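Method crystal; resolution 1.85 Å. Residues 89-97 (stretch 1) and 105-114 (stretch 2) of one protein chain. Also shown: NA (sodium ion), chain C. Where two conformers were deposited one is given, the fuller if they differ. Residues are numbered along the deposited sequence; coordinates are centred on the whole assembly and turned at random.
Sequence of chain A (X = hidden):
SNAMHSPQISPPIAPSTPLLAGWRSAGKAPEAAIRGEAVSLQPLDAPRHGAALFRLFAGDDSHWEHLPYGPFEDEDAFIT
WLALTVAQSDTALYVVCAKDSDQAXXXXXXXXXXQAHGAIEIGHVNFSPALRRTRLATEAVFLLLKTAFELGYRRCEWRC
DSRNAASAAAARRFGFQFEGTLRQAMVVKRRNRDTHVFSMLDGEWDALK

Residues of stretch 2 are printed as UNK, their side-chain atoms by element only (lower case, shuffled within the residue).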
# COMPACT_ATOMS: atom_id res chain seq x y z
N SER A 89 -12.98 -1.15 5.64
CA SER A 89 -13.04 0.12 6.32
C SER A 89 -12.25 1.17 5.51
O SER A 89 -12.48 2.38 5.67
CB SER A 89 -12.35 0.00 7.69
OG SER A 89 -11.02 -0.53 7.45
N ASP A 90 -11.32 0.74 4.66
CA ASP A 90 -10.48 1.75 3.97
C ASP A 90 -10.96 2.05 2.55
O ASP A 90 -10.25 2.71 1.75
CB ASP A 90 -9.04 1.32 4.05
CG ASP A 90 -8.74 0.07 3.25
OD1 ASP A 90 -7.55 -0.27 3.24
OD2 ASP A 90 -9.60 -0.54 2.63
N THR A 91 -12.16 1.56 2.22
CA THR A 91 -12.72 1.77 0.88
C THR A 91 -14.13 2.44 0.98
O THR A 91 -14.96 2.09 1.87
CB THR A 91 -12.81 0.42 0.14
OG1 THR A 91 -11.48 -0.10 -0.04
CG2 THR A 91 -13.40 0.61 -1.21
N ALA A 92 -14.37 3.43 0.12
CA ALA A 92 -15.70 4.06 0.04
C ALA A 92 -16.00 4.29 -1.42
O ALA A 92 -15.14 4.81 -2.13
CB ALA A 92 -15.72 5.40 0.79
N LEU A 93 -17.18 3.90 -1.87
CA LEU A 93 -17.53 4.06 -3.28
C LEU A 93 -18.74 4.94 -3.44
O LEU A 93 -19.53 5.09 -2.49
CB LEU A 93 -17.87 2.73 -3.92
CG LEU A 93 -16.76 1.65 -4.02
CD1 LEU A 93 -17.37 0.35 -4.63
CD2 LEU A 93 -15.58 2.16 -4.82
N TYR A 94 -18.84 5.55 -4.62
CA TYR A 94 -19.89 6.52 -4.96
C TYR A 94 -20.36 6.19 -6.36
O TYR A 94 -19.59 5.71 -7.21
CB TYR A 94 -19.34 7.93 -4.96
CG TYR A 94 -18.80 8.32 -3.59
CD1 TYR A 94 -19.59 9.01 -2.65
CD2 TYR A 94 -17.52 7.97 -3.22
CE1 TYR A 94 -19.08 9.34 -1.40
CE2 TYR A 94 -17.00 8.32 -1.98
CZ TYR A 94 -17.81 8.92 -1.06
OH TYR A 94 -17.35 9.24 0.18
N VAL A 95 -21.65 6.45 -6.58
CA VAL A 95 -22.28 6.31 -7.84
C VAL A 95 -22.34 7.71 -8.56
O VAL A 95 -22.70 8.74 -7.98
CB VAL A 95 -23.70 5.75 -7.68
CG1 VAL A 95 -24.35 5.72 -9.04
CG2 VAL A 95 -23.65 4.34 -7.09
N VAL A 96 -21.95 7.71 -9.83
CA VAL A 96 -21.92 8.92 -10.63
C VAL A 96 -23.31 9.07 -11.24
O VAL A 96 -23.75 8.20 -11.98
CB VAL A 96 -20.88 8.79 -11.71
CG1 VAL A 96 -20.90 10.09 -12.59
CG2 VAL A 96 -19.44 8.63 -11.01
N CYS A 97 -23.98 10.19 -10.92
CA CYS A 97 -25.28 10.58 -11.49
C CYS A 97 -25.14 11.97 -12.08
O CYS A 97 -24.35 12.78 -11.58
CB CYS A 97 -26.34 10.59 -10.40
SG CYS A 97 -26.51 9.03 -9.49
N UNK A 105 -24.68 6.33 -13.71
CA UNK A 105 -23.88 6.31 -14.96
C UNK A 105 -22.51 5.63 -14.83
O UNK A 105 -21.81 5.42 -15.81
c UNK A 105 -24.32 10.01 -15.85
c UNK A 105 -24.85 8.57 -15.63
c UNK A 105 -25.60 7.98 -16.82
c UNK A 105 -23.62 7.72 -15.40
N UNK A 106 -22.14 5.28 -13.61
CA UNK A 106 -20.96 4.41 -13.32
C UNK A 106 -20.63 4.61 -11.86
O UNK A 106 -21.42 5.22 -11.13
N UNK A 107 -19.47 4.14 -11.46
CA UNK A 107 -19.02 4.30 -10.10
C UNK A 107 -17.53 4.49 -9.99
O UNK A 107 -16.83 4.27 -10.91
c UNK A 107 -19.43 1.07 -10.47
c UNK A 107 -18.94 1.84 -9.46
c UNK A 107 -19.51 3.20 -9.18
c UNK A 107 -18.94 -0.15 -10.71
c UNK A 107 -17.96 1.34 -8.69
c UNK A 107 -17.47 0.12 -8.92
c UNK A 107 -17.96 -0.62 -9.95
N UNK A 108 -17.11 4.95 -8.82
CA UNK A 108 -15.73 5.16 -8.44
C UNK A 108 -15.62 5.51 -6.97
O UNK A 108 -16.58 5.67 -6.33
c UNK A 108 -15.09 6.24 -9.29
c UNK A 108 -16.63 8.11 -9.08
c UNK A 108 -14.26 8.56 -9.55
c UNK A 108 -15.27 7.66 -8.88
N UNK A 109 -14.43 5.55 -6.43
CA UNK A 109 -14.27 5.90 -5.04
C UNK A 109 -12.86 5.97 -4.54
O UNK A 109 -11.97 6.16 -5.31
N UNK A 110 -12.69 5.82 -3.23
CA UNK A 110 -11.41 5.82 -2.59
C UNK A 110 -11.09 4.40 -2.14
O UNK A 110 -11.99 3.60 -1.74
c UNK A 110 -13.27 10.14 -1.19
c UNK A 110 -11.48 6.72 -1.38
c UNK A 110 -11.06 9.00 -2.42
c UNK A 110 -11.85 8.19 -1.63
c UNK A 110 -12.96 8.77 -1.01
c UNK A 110 -11.35 10.36 -2.57
c UNK A 110 -12.47 10.89 -1.98
o UNK A 110 -12.75 12.20 -2.10
N UNK A 111 -9.81 4.06 -2.16
CA UNK A 111 -9.37 2.88 -1.48
C UNK A 111 -8.04 3.14 -0.84
O UNK A 111 -7.41 4.20 -1.02
n UNK A 111 -8.15 -0.46 -4.11
n UNK A 111 -6.94 -2.31 -3.34
c UNK A 111 -6.97 -1.09 -3.91
c UNK A 111 -8.24 1.97 -3.56
n UNK A 111 -5.81 -0.56 -4.27
c UNK A 111 -9.26 1.69 -2.42
c UNK A 111 -8.33 0.85 -4.68
N UNK A 112 -7.65 2.18 -0.04
CA UNK A 112 -6.39 2.30 0.73
C UNK A 112 -6.33 3.67 1.47
O UNK A 112 -5.32 4.33 1.44
o UNK A 112 -5.77 -1.10 0.42
c UNK A 112 -5.08 0.77 -0.89
n UNK A 112 -3.67 -0.41 0.57
c UNK A 112 -4.85 -0.33 0.09
c UNK A 112 -5.16 2.11 -0.20
N UNK A 113 -7.44 4.10 2.09
CA UNK A 113 -7.46 5.31 2.89
C UNK A 113 -6.59 5.07 4.15
O UNK A 113 -6.77 4.03 4.89
c UNK A 113 -8.98 6.71 4.38
c UNK A 113 -8.89 5.67 3.29
c UNK A 113 -11.53 7.45 2.97
se UNK A 113 -10.83 7.03 4.76
N UNK A 114 -5.65 5.96 4.38
CA UNK A 114 -4.81 5.95 5.56
C UNK A 114 -4.93 7.31 6.19
O UNK A 114 -4.13 8.22 5.94
c UNK A 114 -2.55 5.31 6.60
c UNK A 114 -3.21 4.35 4.27
c UNK A 114 -3.29 5.56 5.28
NA NA C . -16.01 0.85 3.41
O HOH W 1 -5.65 1.45 4.21
O HOH W 2 -17.74 2.52 3.09
O HOH W 3 -16.45 1.11 5.68

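Position 105 carries four carbons, forked at the second, with no polar atom. Its backbone N donates to Val96 O at 2.7 Å, and one of its fork-tip carbons comes near the backbone of Cys97. This is Leu105.

Position 106 has no side-chain atoms. Its carbonyl O accepts from Val96 N at 2.9 Å, while its own N finds no partner. It is Gly106.

Position 107 has one carbon leading to a ring of six carbons with no oxygen. Its CB lies 3.2 Å from Tyr94 O, and the ring approaches the side chain of Leu93. This is Phe107. Its CD1 is 4.2 Å from Leu93 CD1.

Position 108 again shows four carbons, forked at the second. One tip reaches the side chain of Val96. The backbone pairs with Tyr94 in both directions: Tyr94 N to O of 108 at 2.8 Å, and N of 108 to Tyr94 O at 3.1 Å. This is Leu108, with CD2 3.4 Å from Val96 CG2.

Position 109 has no side-chain atoms. Its CA sits 3.2 Å from Ala92 O, in a CA-H...O contact. An ideal CB here would fall 2.1 Å from Ala92 O and 2.8 Å from Leu93 CA, both clashes. The residue is Gly109.

Position 110 has one carbon, then a six-carbon ring bearing one oxygen. The ring approaches that of Tyr94. This is Tyr110. Its CD2 is 4.2 Å from Tyr94 CE2, and its hydroxyl is hydrogen-bonded elsewhere in the structure.

Position 111 has three carbons, a nitrogen, then a carbon carrying two more nitrogens. Its CB lies 3.7 Å from Thr91 OG1, but the end of the chain leads away. This is Arg111.

Position 112 has three carbons, the third carrying one oxygen and one nitrogen. The amide end turns back near the Asp90 carboxylate. This is Gln112. The chain turns a corner here.

Position 113 has two carbons, a selenium and a final carbon, unbranched. Its N donates to Asp90 O at 3.2 Å. It is selenomethionine, Met113.

Position 114 has one carbon carrying two more. It points away and touches nothing on stretch 1. This is Val114.

The contact is an antiparallel backbone ladder. Ala92 and Tyr110 exchange two hydrogen bonds: Ala92 N to Tyr110 O at 3.0 Å, and Tyr110 N to Ala92 O at 2.9 Å. Tyr94, Val96, Leu108 and Tyr110 share one face, where apolar contacts reinforce the ladder. Beyond the corner, water 1 bridges Asp90 OD1 (2.7 Å) and Met113 O (2.9 Å).

Stretch 2, residues 105-114: LGFLGYRQMV
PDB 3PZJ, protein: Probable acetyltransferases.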